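Local structure of PH1570-like domain-containing protein (Pyrococcus horikoshii, 2HQ4) at residues C12-L16 and Y51-Y55; N29-Y35 and R141-K147; R40-L44 and W70-L74; L44-Y48 and P62-K67; K122-G126 and D137-R141. The protein is of unknown function, a hypothetical archaeal protein that gives its name to the PH1570-like domain family. One frame throughout, in Å; residues are numbered along the deposited sequence.

Overall arrangement
One large antiparallel sheet and the helices packed on it hold all five contacts. Contact 2 joins central strands 30-36 and 141-145, its centre about 5 Å from that of the chain. Contacts 1, 3 and 4 all use helix 40-55; 3 and 4 share Leu-44, with centres about 7 Å apart, and disulfide Cys-12 to Cys-65 ties 1 to 4. Contact 5 lies about 30 Å from contact 1, centre to centre, across the chain's centre, and shares Arg-141 with contact 2. Along the chain, contacts 3 and 4 fall between the strands of contact 2, and contact 5 ends on the first residue of the second; contact 2 thus brings early and late sequence together.

Contact 1: residues C12-L16 and Y51-Y55; sequences CEEKL and YLPEY
Glu-13, at the turn between strands 10-13 and 16-19, reaches the last turn of helix 40-55 through Tyr-51 and Tyr-55. Its CB lies 4.1 Å from Tyr-51 OH. The next atom, CG, sits over one face of the Tyr-51 ring, 4.2 Å from the centroid and 28° off the normal, a CH-pi contact. A bend at chi2 (-78°) brings the carboxylate to within 11° of parallel with that ring, with CD 4.0 Å from Tyr-51 CE1. At the tip the oxygens part company: OE1 turns back to accept from Glu-14 N through its anti lone pair, while OE2 takes a very short hydrogen bond (2.5 Å, exact length doubtful) from Tyr-55 OH, lying in the plane of the Tyr-55 ring. Leu-16 CD2 approaches Tyr-51 CE2 at 4.1 Å. A water that donates to Tyr-51 OH accepts from Lys-15 N, and the same hydroxyl bonds Asp-25. Glu-54 OE1 lies 4.0 Å from Glu-13 OE2, but Lys-27 offsets that charge by a salt bridge to Glu-54 OE2. The turn is thus joined to the helix end by a phenol-carboxylate bond, a water bridge and aliphatic-aromatic packing, and the two donors would probably steady the Glu-13 charge beside Glu-54.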
# COMPACT_ATOMS: atom_id res chain seq x y z
N CYS A 12 -15.69 -4.11 -7.46
CA CYS A 12 -15.66 -2.70 -7.93
C CYS A 12 -15.28 -2.49 -9.41
O CYS A 12 -15.34 -1.40 -9.91
CB CYS A 12 -14.76 -1.86 -7.04
SG CYS A 12 -15.64 -1.43 -5.43
N GLU A 13 -14.85 -3.55 -10.06
CA GLU A 13 -14.71 -3.60 -11.52
C GLU A 13 -14.77 -5.06 -11.89
O GLU A 13 -14.93 -5.91 -11.00
CB GLU A 13 -13.40 -2.94 -11.98
CG GLU A 13 -13.62 -1.64 -12.79
CD GLU A 13 -14.05 -1.91 -14.25
OE1 GLU A 13 -14.23 -3.11 -14.61
OE2 GLU A 13 -14.24 -0.95 -15.01
N GLU A 14 -14.61 -5.37 -13.19
CA GLU A 14 -14.70 -6.73 -13.68
C GLU A 14 -13.81 -7.67 -12.89
O GLU A 14 -14.23 -8.77 -12.49
CB GLU A 14 -14.30 -6.79 -15.19
CG GLU A 14 -14.60 -8.17 -15.79
CD GLU A 14 -13.97 -8.40 -17.17
OE1 GLU A 14 -13.45 -7.44 -17.79
OE2 GLU A 14 -13.97 -9.58 -17.61
N LYS A 15 -12.57 -7.24 -12.65
CA LYS A 15 -11.61 -8.12 -12.00
C LYS A 15 -10.98 -7.45 -10.77
O LYS A 15 -9.88 -7.82 -10.37
CB LYS A 15 -10.53 -8.48 -13.02
CG LYS A 15 -11.10 -9.41 -14.15
CD LYS A 15 -9.98 -9.84 -15.09
CE LYS A 15 -10.55 -10.88 -16.11
NZ LYS A 15 -9.42 -11.31 -17.00
N LEU A 16 -11.66 -6.44 -10.22
CA LEU A 16 -11.24 -5.77 -8.98
C LEU A 16 -12.19 -6.08 -7.82
O LEU A 16 -13.41 -5.85 -7.94
CB LEU A 16 -11.16 -4.27 -9.20
CG LEU A 16 -10.89 -3.38 -7.97
CD1 LEU A 16 -9.44 -3.61 -7.42
CD2 LEU A 16 -11.10 -1.93 -8.36
N TYR A 51 -7.14 2.65 -13.08
CA TYR A 51 -8.32 2.71 -13.95
C TYR A 51 -8.48 4.04 -14.67
O TYR A 51 -9.29 4.15 -15.61
CB TYR A 51 -9.61 2.29 -13.16
CG TYR A 51 -9.62 0.80 -13.01
CD1 TYR A 51 -10.09 -0.01 -14.06
CD2 TYR A 51 -9.01 0.17 -11.91
CE1 TYR A 51 -10.05 -1.41 -13.97
CE2 TYR A 51 -8.95 -1.25 -11.80
CZ TYR A 51 -9.48 -2.02 -12.84
OH TYR A 51 -9.44 -3.39 -12.76
N LEU A 52 -7.66 5.02 -14.30
CA LEU A 52 -7.59 6.31 -14.98
C LEU A 52 -7.48 6.18 -16.50
O LEU A 52 -8.21 6.88 -17.21
CB LEU A 52 -6.44 7.16 -14.42
CG LEU A 52 -6.14 8.53 -14.98
CD1 LEU A 52 -7.41 9.39 -14.94
CD2 LEU A 52 -5.05 9.15 -14.11
N PRO A 53 -6.58 5.30 -17.00
CA PRO A 53 -6.50 5.14 -18.45
C PRO A 53 -7.80 4.70 -19.14
O PRO A 53 -8.05 5.13 -20.25
CB PRO A 53 -5.42 4.05 -18.62
CG PRO A 53 -4.52 4.21 -17.39
CD PRO A 53 -5.57 4.47 -16.31
N GLU A 54 -8.61 3.84 -18.52
CA GLU A 54 -9.89 3.43 -19.10
C GLU A 54 -10.99 4.47 -18.90
O GLU A 54 -11.87 4.58 -19.75
CB GLU A 54 -10.43 2.13 -18.51
CG GLU A 54 -9.69 0.90 -18.82
CD GLU A 54 -10.03 -0.22 -17.82
OE1 GLU A 54 -11.25 -0.59 -17.69
OE2 GLU A 54 -9.11 -0.74 -17.17
N TYR A 55 -10.98 5.21 -17.79
CA TYR A 55 -12.11 6.11 -17.46
C TYR A 55 -11.94 7.61 -17.75
O TYR A 55 -12.94 8.36 -17.79
CB TYR A 55 -12.47 5.96 -15.97
CG TYR A 55 -13.28 4.71 -15.67
CD1 TYR A 55 -14.68 4.75 -15.62
CD2 TYR A 55 -12.65 3.50 -15.46
CE1 TYR A 55 -15.42 3.58 -15.38
CE2 TYR A 55 -13.36 2.36 -15.17
CZ TYR A 55 -14.74 2.40 -15.13
OH TYR A 55 -15.41 1.24 -14.86
O HOH W 1 -11.23 -5.07 -13.95

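Contact 2: residues N29-Y35 and R141-K147; sequences NVEVKFY and RLFIFNK
Strands 30-36 and 141-145 are antiparallel mid-sheet neighbours, their short axes 4.6 Å apart at 156°. Lys-33 and Ile-144 form a hydrogen-bonded pair, both N to O distances 2.9 Å; Tyr-35 and Leu-142 form another. Between them Phe-34 faces Phe-143 as a non-hydrogen-bonded pair, and Val-32 likewise faces Phe-145. Ile-144 CG1 lies between backbone N and carbonyl carbon (chi1 62°), bringing CD1 to 3.6 Å from Lys-33 CE and 3.8 Å from Tyr-35 CE2. On the other face Val-32 CG2 meets the Phe-143 ring edge, 4.0 Å from CD1. Asn-29 and Val-30, where strand 30-36 begins, face Asp-25 in a G1 beta bulge. Past the strand end the Asn-146 side chain takes over: ND2 donates to Asn-29 O at 3.2 Å, and OD1 accepts from Glu-31 N at 3.0 Å. The Asn-146 amide stacks on the Glu-31 carboxylate, whose OE1 accepts from Leu-2 N. Alternating hydrogen-bonded and non-hydrogen-bonded pairs are typical of an antiparallel sheet, prolonged here by Asn-146.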
# COMPACT_ATOMS: atom_id res chain seq x y z
N ASN A 29 -3.10 -7.68 -12.13
CA ASN A 29 -2.31 -8.54 -11.24
C ASN A 29 -1.64 -7.67 -10.14
O ASN A 29 -0.39 -7.72 -9.97
CB ASN A 29 -1.28 -9.38 -12.04
CG ASN A 29 -0.55 -10.41 -11.18
OD1 ASN A 29 -1.14 -11.07 -10.33
ND2 ASN A 29 0.76 -10.55 -11.42
N VAL A 30 -2.46 -6.88 -9.42
CA VAL A 30 -1.97 -6.01 -8.33
C VAL A 30 -2.76 -6.44 -7.09
O VAL A 30 -3.98 -6.46 -7.12
CB VAL A 30 -2.19 -4.49 -8.61
CG1 VAL A 30 -1.84 -3.61 -7.40
CG2 VAL A 30 -1.38 -4.01 -9.84
N GLU A 31 -2.05 -6.81 -6.03
CA GLU A 31 -2.68 -7.28 -4.79
C GLU A 31 -1.90 -6.58 -3.72
O GLU A 31 -0.66 -6.60 -3.72
CB GLU A 31 -2.51 -8.80 -4.62
CG GLU A 31 -3.11 -9.61 -5.78
CD GLU A 31 -3.03 -11.10 -5.58
OE1 GLU A 31 -2.46 -11.53 -4.57
OE2 GLU A 31 -3.54 -11.83 -6.47
N VAL A 32 -2.63 -5.97 -2.80
CA VAL A 32 -2.02 -5.25 -1.69
C VAL A 32 -2.92 -5.36 -0.44
O VAL A 32 -4.15 -5.31 -0.56
CB VAL A 32 -1.67 -3.76 -2.06
CG1 VAL A 32 -2.92 -2.96 -2.55
CG2 VAL A 32 -0.92 -3.02 -0.86
N LYS A 33 -2.31 -5.54 0.72
CA LYS A 33 -3.02 -5.46 2.00
C LYS A 33 -2.16 -4.60 2.92
O LYS A 33 -0.96 -4.49 2.72
CB LYS A 33 -3.20 -6.87 2.60
CG LYS A 33 -4.22 -7.79 1.88
CD LYS A 33 -4.32 -9.23 2.45
CE LYS A 33 -2.98 -9.95 2.55
NZ LYS A 33 -3.04 -11.42 3.05
N PHE A 34 -2.77 -3.95 3.91
CA PHE A 34 -2.00 -3.10 4.83
C PHE A 34 -2.33 -3.47 6.25
O PHE A 34 -3.42 -4.03 6.52
CB PHE A 34 -2.26 -1.60 4.58
CG PHE A 34 -3.60 -1.14 5.03
CD1 PHE A 34 -4.67 -1.12 4.14
CD2 PHE A 34 -3.81 -0.70 6.37
CE1 PHE A 34 -5.95 -0.68 4.53
CE2 PHE A 34 -5.11 -0.31 6.78
CZ PHE A 34 -6.17 -0.28 5.85
N TYR A 35 -1.36 -3.22 7.13
CA TYR A 35 -1.46 -3.55 8.59
C TYR A 35 -0.95 -2.33 9.34
O TYR A 35 -0.16 -1.59 8.83
CB TYR A 35 -0.63 -4.83 8.89
CG TYR A 35 -1.24 -5.96 8.12
CD1 TYR A 35 -2.34 -6.65 8.64
CD2 TYR A 35 -0.81 -6.26 6.83
CE1 TYR A 35 -2.99 -7.63 7.89
CE2 TYR A 35 -1.48 -7.23 6.06
CZ TYR A 35 -2.52 -7.93 6.63
OH TYR A 35 -3.17 -8.89 5.90
N ARG A 141 2.61 2.15 8.81
CA ARG A 141 1.80 1.29 7.96
C ARG A 141 2.74 0.30 7.29
O ARG A 141 3.84 0.67 6.81
CB ARG A 141 1.10 2.14 6.91
CG ARG A 141 0.32 3.26 7.57
CD ARG A 141 -0.28 4.15 6.58
NE ARG A 141 0.68 4.93 5.79
CZ ARG A 141 0.27 5.93 5.04
NH1 ARG A 141 -1.02 6.22 5.04
NH2 ARG A 141 1.12 6.65 4.33
N LEU A 142 2.30 -0.95 7.28
CA LEU A 142 3.01 -2.02 6.63
C LEU A 142 2.13 -2.53 5.47
O LEU A 142 0.98 -3.02 5.69
CB LEU A 142 3.30 -3.13 7.64
CG LEU A 142 3.90 -4.39 7.00
CD1 LEU A 142 5.42 -4.19 6.66
CD2 LEU A 142 3.69 -5.51 7.95
N PHE A 143 2.66 -2.40 4.26
CA PHE A 143 1.98 -2.89 3.06
C PHE A 143 2.59 -4.23 2.67
O PHE A 143 3.81 -4.41 2.80
CB PHE A 143 2.23 -1.93 1.91
CG PHE A 143 1.70 -0.55 2.14
CD1 PHE A 143 0.42 -0.18 1.64
CD2 PHE A 143 2.47 0.41 2.83
CE1 PHE A 143 -0.08 1.14 1.85
CE2 PHE A 143 1.99 1.70 3.06
CZ PHE A 143 0.69 2.06 2.55
N ILE A 144 1.77 -5.18 2.24
CA ILE A 144 2.30 -6.44 1.72
C ILE A 144 1.67 -6.55 0.35
O ILE A 144 0.51 -6.13 0.17
CB ILE A 144 2.09 -7.70 2.64
CG1 ILE A 144 0.61 -8.02 2.88
CG2 ILE A 144 2.86 -7.52 4.05
CD1 ILE A 144 0.40 -9.41 3.61
N PHE A 145 2.41 -7.06 -0.63
CA PHE A 145 1.94 -7.07 -1.99
C PHE A 145 2.48 -8.28 -2.78
O PHE A 145 3.42 -8.95 -2.31
CB PHE A 145 2.25 -5.71 -2.67
CG PHE A 145 3.63 -5.12 -2.33
CD1 PHE A 145 4.77 -5.51 -3.05
CD2 PHE A 145 3.76 -4.18 -1.30
CE1 PHE A 145 6.04 -4.96 -2.73
CE2 PHE A 145 4.97 -3.64 -0.96
CZ PHE A 145 6.15 -4.03 -1.68
N ASN A 146 1.94 -8.55 -3.97
CA ASN A 146 2.19 -9.86 -4.60
C ASN A 146 3.44 -9.87 -5.49
O ASN A 146 3.94 -10.95 -5.79
CB ASN A 146 0.97 -10.32 -5.44
CG ASN A 146 0.67 -9.36 -6.55
OD1 ASN A 146 0.66 -8.14 -6.32
ND2 ASN A 146 0.48 -9.86 -7.79
N LYS A 147 3.95 -8.71 -5.92
CA LYS A 147 5.16 -8.69 -6.76
C LYS A 147 5.93 -7.40 -6.53
O LYS A 147 5.31 -6.41 -6.11
CB LYS A 147 4.81 -8.92 -8.25
CG LYS A 147 3.91 -7.81 -8.85
CD LYS A 147 3.48 -8.12 -10.29
CE LYS A 147 2.65 -6.97 -10.79
NZ LYS A 147 2.32 -7.05 -12.24

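Contact 3: residues R40-L44 and W70-L74; sequences RKVLL and WNIYL
Arg-40 and Trp-70 lie alongside each other, pointing opposite ways, where the N-terminal turn of helix 40-55 meets the C-terminal end of helix 61-70, which closes in a Schellman motif at Asn-71. The aliphatic part of the arginine covers one indole face: CG stands 3.8 Å above its plane, and CD makes a CH-pi contact with the five-membered ring, 10° off the normal. A bend at chi3 (-39°) then swings the guanidinium off the ring, to 61° between the planes. Ile-72 CD1 lies over the centre of one guanidinium face, 3.7 Å above it, and also touches Arg-40 CB. The charge itself is met by a salt bridge to Asp-38, while a water that donates to Trp-70 O makes a weak bond with Arg-40 NH2.

Leu-44 also runs opposite to the indole but meets it at the rim, with CG in the ring plane and CD2 3.6 Å from Trp-70 CE3. Leu-43 crosses at about a right angle, its CB 3.7 Å from Trp-70 CH2. One helix turn thus sets Arg-40 on a face of the indole, Leu-44 at its edge and Leu-43 near CH2, and the indole NE1 bonds Phe-19 O on strand 16-19. Beyond the Schellman turn, Ile-72 and Leu-74 return to helix 40-55, where Leu-74 CD2 packs 4.0 Å from Leu-44 CB and Ile-72 CG2 meets Leu-44 CD1 at 3.6 Å.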
# COMPACT_ATOMS: atom_id res chain seq x y z
N ARG A 40 -6.13 3.31 3.85
CA ARG A 40 -7.18 3.18 2.82
C ARG A 40 -7.11 4.21 1.69
O ARG A 40 -7.40 3.88 0.54
CB ARG A 40 -8.58 3.03 3.43
CG ARG A 40 -8.84 1.56 3.97
CD ARG A 40 -10.03 1.50 4.97
NE ARG A 40 -10.01 2.69 5.83
CZ ARG A 40 -11.09 3.23 6.39
NH1 ARG A 40 -12.28 2.67 6.19
NH2 ARG A 40 -10.98 4.32 7.12
N LYS A 41 -6.72 5.44 2.00
CA LYS A 41 -6.62 6.46 0.95
C LYS A 41 -5.44 6.21 -0.03
O LYS A 41 -5.51 6.59 -1.19
CB LYS A 41 -6.53 7.88 1.58
CG LYS A 41 -7.86 8.38 2.22
CD LYS A 41 -7.70 9.86 2.64
CE LYS A 41 -8.89 10.35 3.49
NZ LYS A 41 -8.68 11.81 3.81
N VAL A 42 -4.35 5.63 0.46
CA VAL A 42 -3.29 5.17 -0.46
C VAL A 42 -3.86 4.11 -1.42
O VAL A 42 -3.64 4.16 -2.64
CB VAL A 42 -2.06 4.58 0.33
CG1 VAL A 42 -0.98 4.06 -0.66
CG2 VAL A 42 -1.49 5.66 1.24
N LEU A 43 -4.64 3.17 -0.89
CA LEU A 43 -5.21 2.14 -1.75
C LEU A 43 -6.20 2.75 -2.78
O LEU A 43 -6.20 2.39 -3.98
CB LEU A 43 -5.84 1.04 -0.88
CG LEU A 43 -4.89 -0.14 -0.51
CD1 LEU A 43 -3.55 0.28 0.08
CD2 LEU A 43 -5.65 -1.03 0.43
N LEU A 44 -7.00 3.72 -2.32
CA LEU A 44 -7.91 4.44 -3.23
C LEU A 44 -7.17 5.13 -4.35
O LEU A 44 -7.58 5.06 -5.53
CB LEU A 44 -8.71 5.52 -2.46
CG LEU A 44 -9.77 4.95 -1.54
CD1 LEU A 44 -10.42 6.10 -0.68
CD2 LEU A 44 -10.80 4.29 -2.42
N TRP A 70 -15.63 1.83 1.58
CA TRP A 70 -14.85 2.20 2.76
C TRP A 70 -15.40 3.42 3.52
O TRP A 70 -14.86 3.78 4.57
CB TRP A 70 -13.40 2.46 2.36
CG TRP A 70 -12.59 1.20 2.14
CD1 TRP A 70 -12.71 0.01 2.79
CD2 TRP A 70 -11.51 1.05 1.22
NE1 TRP A 70 -11.78 -0.89 2.31
CE2 TRP A 70 -11.03 -0.28 1.35
CE3 TRP A 70 -10.91 1.90 0.28
CZ2 TRP A 70 -9.96 -0.77 0.59
CZ3 TRP A 70 -9.84 1.39 -0.49
CH2 TRP A 70 -9.40 0.07 -0.33
N ASN A 71 -16.45 4.05 2.97
CA ASN A 71 -17.04 5.30 3.48
C ASN A 71 -15.97 6.39 3.66
O ASN A 71 -15.77 6.94 4.75
CB ASN A 71 -17.86 5.05 4.76
CG ASN A 71 -18.69 6.29 5.19
OD1 ASN A 71 -19.10 7.10 4.34
ND2 ASN A 71 -18.90 6.46 6.49
N ILE A 72 -15.27 6.69 2.58
CA ILE A 72 -14.19 7.64 2.62
C ILE A 72 -14.44 8.75 1.61
O ILE A 72 -14.85 8.49 0.48
CB ILE A 72 -12.83 6.94 2.34
CG1 ILE A 72 -12.40 6.10 3.53
CG2 ILE A 72 -11.73 7.96 2.05
CD1 ILE A 72 -11.13 5.26 3.23
N TYR A 73 -14.19 9.99 2.03
CA TYR A 73 -14.23 11.15 1.16
C TYR A 73 -12.86 11.42 0.57
O TYR A 73 -11.87 11.61 1.29
CB TYR A 73 -14.78 12.39 1.91
CG TYR A 73 -15.11 13.54 1.00
CD1 TYR A 73 -16.36 13.63 0.35
CD2 TYR A 73 -14.17 14.56 0.75
CE1 TYR A 73 -16.66 14.71 -0.53
CE2 TYR A 73 -14.45 15.63 -0.12
CZ TYR A 73 -15.69 15.70 -0.76
OH TYR A 73 -15.97 16.78 -1.62
N LEU A 74 -12.78 11.42 -0.75
CA LEU A 74 -11.52 11.72 -1.43
C LEU A 74 -11.77 12.12 -2.87
O LEU A 74 -12.26 11.33 -3.66
CB LEU A 74 -10.57 10.51 -1.39
CG LEU A 74 -9.13 10.76 -1.84
CD1 LEU A 74 -8.43 11.85 -0.99
CD2 LEU A 74 -8.30 9.44 -1.84
O HOH W 2 -14.25 5.45 7.11

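Contact 4: residues L44-Y48 and P62-K67; sequences LAMIY and PFECAK
The Phe-63 ring is covered on both faces: Tyr-48 CD1 stands 3.6 Å above one, offset toward the rim, and Lys-67 CE lies over the other. Tyr-48 presents its edge, giving a T-shaped (edge-to-face) pair with centroids 5.0 Å apart and planes at 71°. At the edge of Phe-63, CD1 comes 3.4 Å from Leu-44 O, a carbonyl already bonded to Tyr-48 N within the helix. With CG opposite the backbone N in both residues (chi1 166° in Phe-63), the torsions carry the two rings into contact with each other; the short axes of the two helices run antiparallel at 159° and 9.0 Å apart. Replacing Phe-63 with an alanine would probably open a gap between Tyr-48 and the Lys-67 chain, leaving the tyrosine edge without its aromatic face. Smaller groups fill the interface nearer the sheet: Ala-66 CB is 3.6 Å from Leu-44 CD2 and 3.9 Å from Ile-47 CD1, while Ile-47 CG2 reaches Pro-62 CB. Polar ends turn elsewhere, Tyr-48 OH to Arg-57 O and Lys-67 NZ to Glu-64 OE2 and Leu-74 O. The helical hairpin is thus held across this interface by apolar and aromatic packing, with Cys-65 adding a covalent tie to Cys-12 on the sheet's edge strand.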
# COMPACT_ATOMS: atom_id res chain seq x y z
N LEU A 44 -7.00 3.72 -2.32
CA LEU A 44 -7.91 4.44 -3.23
C LEU A 44 -7.17 5.13 -4.35
O LEU A 44 -7.58 5.06 -5.53
CB LEU A 44 -8.71 5.52 -2.46
CG LEU A 44 -9.77 4.95 -1.54
CD1 LEU A 44 -10.42 6.10 -0.68
CD2 LEU A 44 -10.80 4.29 -2.42
N ALA A 45 -6.07 5.79 -4.01
CA ALA A 45 -5.26 6.45 -5.03
C ALA A 45 -4.67 5.44 -6.03
O ALA A 45 -4.62 5.71 -7.24
CB ALA A 45 -4.15 7.27 -4.37
N MET A 46 -4.24 4.28 -5.54
CA MET A 46 -3.73 3.22 -6.44
C MET A 46 -4.81 2.74 -7.42
O MET A 46 -4.51 2.48 -8.59
CB MET A 46 -3.23 2.01 -5.59
CG MET A 46 -1.94 2.30 -4.71
SD MET A 46 -1.57 1.00 -3.50
CE MET A 46 -1.03 -0.29 -4.65
N ILE A 47 -6.05 2.59 -6.94
CA ILE A 47 -7.19 2.14 -7.77
C ILE A 47 -7.50 3.18 -8.85
O ILE A 47 -7.64 2.85 -10.03
CB ILE A 47 -8.46 1.86 -6.87
CG1 ILE A 47 -8.26 0.58 -6.08
CG2 ILE A 47 -9.72 1.73 -7.73
CD1 ILE A 47 -9.21 0.42 -4.76
N TYR A 48 -7.59 4.44 -8.43
CA TYR A 48 -7.75 5.56 -9.35
C TYR A 48 -6.70 5.54 -10.46
O TYR A 48 -7.02 5.64 -11.67
CB TYR A 48 -7.69 6.86 -8.56
CG TYR A 48 -7.96 8.12 -9.35
CD1 TYR A 48 -9.26 8.64 -9.47
CD2 TYR A 48 -6.91 8.83 -9.94
CE1 TYR A 48 -9.50 9.84 -10.21
CE2 TYR A 48 -7.14 10.00 -10.68
CZ TYR A 48 -8.43 10.49 -10.79
OH TYR A 48 -8.61 11.66 -11.50
N PRO A 62 -14.57 2.40 -10.39
CA PRO A 62 -14.02 1.55 -9.32
C PRO A 62 -13.54 2.32 -8.12
O PRO A 62 -13.67 1.80 -7.03
CB PRO A 62 -12.82 0.83 -9.98
CG PRO A 62 -12.49 1.67 -11.24
CD PRO A 62 -13.89 2.15 -11.68
N PHE A 63 -12.95 3.49 -8.34
CA PHE A 63 -12.54 4.44 -7.30
C PHE A 63 -13.74 5.00 -6.51
O PHE A 63 -13.71 5.05 -5.28
CB PHE A 63 -11.69 5.54 -7.95
CG PHE A 63 -11.46 6.76 -7.12
CD1 PHE A 63 -10.49 6.77 -6.09
CD2 PHE A 63 -12.14 7.94 -7.41
CE1 PHE A 63 -10.25 7.92 -5.36
CE2 PHE A 63 -11.90 9.14 -6.69
CZ PHE A 63 -10.96 9.14 -5.67
N GLU A 64 -14.80 5.36 -7.21
CA GLU A 64 -16.05 5.76 -6.53
C GLU A 64 -16.68 4.63 -5.73
O GLU A 64 -17.12 4.84 -4.59
CB GLU A 64 -17.04 6.35 -7.53
CG GLU A 64 -16.49 7.61 -8.21
CD GLU A 64 -16.32 8.80 -7.25
OE1 GLU A 64 -17.11 8.90 -6.30
OE2 GLU A 64 -15.37 9.61 -7.44
N CYS A 65 -16.73 3.44 -6.32
CA CYS A 65 -17.22 2.23 -5.67
C CYS A 65 -16.44 1.89 -4.36
O CYS A 65 -17.03 1.57 -3.31
CB CYS A 65 -17.16 1.06 -6.68
SG CYS A 65 -17.54 -0.60 -6.04
N ALA A 66 -15.11 1.98 -4.43
CA ALA A 66 -14.25 1.63 -3.30
C ALA A 66 -14.45 2.68 -2.20
O ALA A 66 -14.47 2.33 -1.01
CB ALA A 66 -12.78 1.58 -3.76
N LYS A 67 -14.60 3.95 -2.59
CA LYS A 67 -14.88 5.05 -1.62
C LYS A 67 -16.20 4.83 -0.86
O LYS A 67 -16.27 5.04 0.36
CB LYS A 67 -14.89 6.42 -2.29
CG LYS A 67 -13.50 7.06 -2.53
CD LYS A 67 -13.61 8.52 -2.97
CE LYS A 67 -14.42 8.67 -4.25
NZ LYS A 67 -14.51 10.08 -4.76

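Contact 5: residues K122-G126 and D137-R141; sequences KTKEG and DPRGR
Glu-125 OE1 accepts from Arg-139 NE at 2.9 Å, nearly straight at 174°, and Glu-125 OE2 accepts from Arg-139 NH2 at 3.0 Å, a side-on grip between two beta turns. Each oxygen uses its syn lone pair, and the two planes are only 14° apart, so this is a nearly coplanar bidentate salt bridge. Both chains are drawn out to reach it: Glu-125 is extended beyond CG (chi2 -178°), and Arg-139 from CG to NE. A lysine in place of Arg-139 would probably lose the flat two-point grip, leaving the Glu-125 carboxylate freer to turn.

Beneath the charges, Pro-138 packs against the 123-126 turn, its CB 3.4 Å from Glu-125 O and its CG 3.7 Å from Thr-123 OG1. A CB on Gly-126 would come tight against Pro-138 and would also jam against the preceding carbonyl O.

Side-chain oxygens brace both type I turns. Thr-123 OG1 accepts from Glu-125 N, an ST turn, and separately donates to Gly-126 O. In an Asx turn Asp-137 OD1 takes Arg-139 N at 2.7 Å and Arg-141 N at 3.2 Å, from opposite faces of its plane, while OD2 has a salt bridge with Arg-141 NE. The Glu-125 to Arg-139 salt bridge thus links the turns following strands 119-123 and 134-136 at the surface, while the Asp-137 to Arg-141 bridge braces one turn from within.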
# COMPACT_ATOMS: atom_id res chain seq x y z
N LYS A 122 16.27 6.96 4.47
CA LYS A 122 15.94 7.97 5.48
C LYS A 122 15.04 9.04 4.86
O LYS A 122 15.32 9.57 3.78
CB LYS A 122 17.20 8.58 6.11
CG LYS A 122 16.93 9.30 7.45
CD LYS A 122 18.18 9.94 8.07
CE LYS A 122 19.05 8.93 8.83
NZ LYS A 122 20.08 9.57 9.70
N THR A 123 13.94 9.33 5.53
CA THR A 123 13.04 10.38 5.09
C THR A 123 12.92 11.44 6.18
O THR A 123 13.43 11.26 7.30
CB THR A 123 11.66 9.83 4.73
OG1 THR A 123 10.91 9.64 5.92
CG2 THR A 123 11.74 8.49 3.96
N LYS A 124 12.20 12.52 5.88
CA LYS A 124 11.99 13.57 6.86
C LYS A 124 11.16 13.09 8.03
O LYS A 124 11.04 13.78 9.01
CB LYS A 124 11.36 14.81 6.21
CG LYS A 124 12.42 15.66 5.49
CD LYS A 124 11.86 16.94 4.82
CE LYS A 124 12.97 17.73 4.10
NZ LYS A 124 12.40 18.79 3.19
N GLU A 125 10.59 11.89 7.93
CA GLU A 125 9.69 11.39 8.98
C GLU A 125 10.20 10.15 9.72
O GLU A 125 9.50 9.62 10.60
CB GLU A 125 8.31 11.13 8.37
CG GLU A 125 7.70 12.40 7.82
CD GLU A 125 6.32 12.21 7.26
OE1 GLU A 125 5.67 11.21 7.58
OE2 GLU A 125 5.87 13.07 6.49
N GLY A 126 11.38 9.67 9.34
CA GLY A 126 11.93 8.42 9.92
C GLY A 126 12.35 7.48 8.80
O GLY A 126 12.54 7.93 7.67
N ASP A 137 6.45 1.93 6.26
CA ASP A 137 6.66 3.38 6.17
C ASP A 137 6.72 4.03 7.56
O ASP A 137 6.33 3.42 8.54
CB ASP A 137 5.65 4.06 5.21
CG ASP A 137 4.25 4.23 5.81
OD1 ASP A 137 4.09 4.34 7.05
OD2 ASP A 137 3.30 4.31 5.02
N PRO A 138 7.31 5.23 7.64
CA PRO A 138 7.40 5.88 8.92
C PRO A 138 6.12 6.48 9.47
O PRO A 138 6.16 7.09 10.52
CB PRO A 138 8.48 6.96 8.68
CG PRO A 138 8.37 7.28 7.26
CD PRO A 138 7.96 6.00 6.57
N ARG A 139 4.98 6.24 8.80
CA ARG A 139 3.68 6.58 9.35
C ARG A 139 3.01 5.41 10.01
O ARG A 139 1.84 5.49 10.43
CB ARG A 139 2.80 7.16 8.23
CG ARG A 139 3.24 8.54 7.91
CD ARG A 139 2.49 9.18 6.73
NE ARG A 139 3.03 10.53 6.56
CZ ARG A 139 2.42 11.50 5.89
NH1 ARG A 139 1.25 11.30 5.36
NH2 ARG A 139 2.96 12.70 5.81
N GLY A 140 3.78 4.34 10.15
CA GLY A 140 3.32 3.18 10.87
C GLY A 140 2.44 2.20 10.13
O GLY A 140 1.59 1.51 10.74
N ARG A 141 2.61 2.15 8.81
CA ARG A 141 1.80 1.29 7.96
C ARG A 141 2.74 0.30 7.29
O ARG A 141 3.84 0.67 6.81
CB ARG A 141 1.10 2.14 6.91
CG ARG A 141 0.32 3.26 7.57
CD ARG A 141 -0.28 4.15 6.58
NE ARG A 141 0.68 4.93 5.79
CZ ARG A 141 0.27 5.93 5.04
NH1 ARG A 141 -1.02 6.22 5.04
NH2 ARG A 141 1.12 6.65 4.33